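Local coordinates for AB hydrolase-1 domain-containing protein (Thermoplasma acidophilum DSM 1728, PDB 3BDI) that is of unknown function but probably acts as a serine hydrolase of the alpha/beta hydrolase superfamily, at residues W135-K140 and I163-E168. Sequence-based numbering, arbitrary orientation. Where two conformers were deposited one is given.
Sequences WVESLK and IALSKE
In this alpha/beta hydrolase fold, the loop after strand 125-131 and the first residue of helix 140-143 meet helix 163-172, which follows strand 150-155, through two side-chain pairs, K140 with E168 and E137 with L165. The backbones stay well separated: the CA atoms of E137 and L165 are 8.5 Å apart, and the contact buries 164 Å² and is made by side chains alone. K140 and E168 form a salt bridge, NZ donating to OE2 at 2.9 Å. The ammonium approaches from above the carboxylate, 37° out of its plane, and E168 OE1 lies farther from K140 NZ, at 3.4 Å, which makes the grip one-sided. E168 is extended throughout, with CG trans to the backbone N (chi1 -167°), and this carries its carboxylate across the gap, where the two side chains cross at about a right angle. Replacing E168 by an alanine would probably cost the K140 ammonium this carboxylate and leave the lysine end freer to swing, though its chain also touches I172. Next to this pair, the E137 side chain lies across the end of L165, its OE2 3.6 Å from CD1, a van der Waals contact of carboxylate against methyl. The two carboxylates come within 6.3 Å (E137 OE1 to E168 OE1), and the nearby K140 ammonium, bonded to E168, may partly offset their like charges. Further along helix 163-172, Y169 touches E137 and the buried V136, while L139, at the N-cap position, packs on M116 and L119 of helix 109-120. The second L165 methyl, CD2, sits 3.9 Å from E137 OE1.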
# COMPACT_ATOMS: atom_id res chain seq x y z
N TRP A 135 -12.69 -2.94 -2.71
CA TRP A 135 -12.78 -3.47 -4.09
C TRP A 135 -12.27 -4.90 -4.30
O TRP A 135 -12.00 -5.31 -5.46
CB TRP A 135 -12.11 -2.53 -5.11
CG TRP A 135 -12.56 -1.08 -5.09
CD1 TRP A 135 -13.61 -0.54 -4.41
CD2 TRP A 135 -11.97 0.01 -5.84
NE1 TRP A 135 -13.69 0.82 -4.64
CE2 TRP A 135 -12.71 1.18 -5.53
CE3 TRP A 135 -10.88 0.11 -6.72
CZ2 TRP A 135 -12.41 2.44 -6.09
CZ3 TRP A 135 -10.58 1.37 -7.29
CH2 TRP A 135 -11.36 2.51 -6.95
N VAL A 136 -12.13 -5.67 -3.24
CA VAL A 136 -11.58 -7.02 -3.38
C VAL A 136 -12.57 -8.14 -3.02
O VAL A 136 -12.19 -9.30 -2.95
CB VAL A 136 -10.23 -7.22 -2.59
CG1 VAL A 136 -9.17 -6.30 -3.16
CG2 VAL A 136 -10.42 -7.01 -1.09
N GLU A 137 -13.82 -7.79 -2.75
CA GLU A 137 -14.78 -8.81 -2.30
C GLU A 137 -15.00 -9.90 -3.32
O GLU A 137 -15.31 -10.99 -2.94
CB GLU A 137 -16.10 -8.18 -1.93
CG GLU A 137 -16.03 -7.33 -0.69
CD GLU A 137 -17.36 -6.86 -0.20
OE1 GLU A 137 -18.20 -7.73 0.09
OE2 GLU A 137 -17.58 -5.63 -0.08
N SER A 138 -14.75 -9.62 -4.59
CA SER A 138 -14.87 -10.65 -5.63
C SER A 138 -13.64 -11.55 -5.81
O SER A 138 -13.65 -12.45 -6.68
CB SER A 138 -15.16 -9.97 -6.96
OG SER A 138 -13.99 -9.33 -7.48
N LEU A 139 -12.58 -11.31 -5.04
CA LEU A 139 -11.30 -11.97 -5.21
C LEU A 139 -10.96 -12.97 -4.12
O LEU A 139 -9.84 -13.43 -4.03
CB LEU A 139 -10.21 -10.90 -5.22
CG LEU A 139 -10.39 -9.83 -6.29
CD1 LEU A 139 -9.29 -8.77 -6.19
CD2 LEU A 139 -10.37 -10.51 -7.63
N LYS A 140 -11.94 -13.39 -3.33
CA LYS A 140 -11.70 -14.26 -2.16
C LYS A 140 -11.06 -15.58 -2.56
O LYS A 140 -10.18 -16.11 -1.84
CB LYS A 140 -13.01 -14.53 -1.43
CG LYS A 140 -13.65 -13.28 -0.87
CD LYS A 140 -14.97 -13.62 -0.20
CE LYS A 140 -15.68 -12.35 0.20
NZ LYS A 140 -17.00 -12.65 0.86
N ILE A 163 -16.35 -3.86 9.11
CA ILE A 163 -15.42 -4.58 9.96
C ILE A 163 -15.66 -6.11 9.92
O ILE A 163 -14.74 -6.88 10.17
CB ILE A 163 -15.47 -4.00 11.39
CG1 ILE A 163 -14.25 -4.42 12.21
CG2 ILE A 163 -16.77 -4.36 12.08
CD1 ILE A 163 -13.06 -3.53 12.02
N ALA A 164 -16.87 -6.55 9.58
CA ALA A 164 -17.13 -7.96 9.33
C ALA A 164 -16.20 -8.56 8.26
O ALA A 164 -15.79 -9.70 8.39
CB ALA A 164 -18.61 -8.18 8.95
N LEU A 165 -15.84 -7.78 7.24
CA LEU A 165 -14.91 -8.26 6.22
C LEU A 165 -13.51 -8.45 6.74
O LEU A 165 -12.76 -9.25 6.20
CB LEU A 165 -14.87 -7.31 5.00
CG LEU A 165 -16.08 -7.32 4.07
CD1 LEU A 165 -15.98 -6.13 3.15
CD2 LEU A 165 -16.14 -8.64 3.28
N SER A 166 -13.12 -7.65 7.75
CA SER A 166 -11.82 -7.83 8.38
C SER A 166 -11.59 -9.28 8.84
O SER A 166 -10.54 -9.86 8.57
CB SER A 166 -11.60 -6.84 9.53
OG SER A 166 -12.29 -7.18 10.71
N LYS A 167 -12.57 -9.83 9.54
CA LYS A 167 -12.45 -11.17 10.11
C LYS A 167 -12.50 -12.21 8.99
O LYS A 167 -11.77 -13.21 9.00
CB LYS A 167 -13.55 -11.39 11.16
CG LYS A 167 -13.43 -10.42 12.33
N GLU A 168 -13.31 -11.95 7.99
CA GLU A 168 -13.37 -12.82 6.84
C GLU A 168 -12.06 -12.82 6.03
O GLU A 168 -11.49 -13.85 5.70
CB GLU A 168 -14.54 -12.45 5.96
CG GLU A 168 -14.78 -13.55 4.96
CD GLU A 168 -15.94 -13.30 4.06
OE1 GLU A 168 -16.63 -12.26 4.22
OE2 GLU A 168 -16.15 -14.18 3.19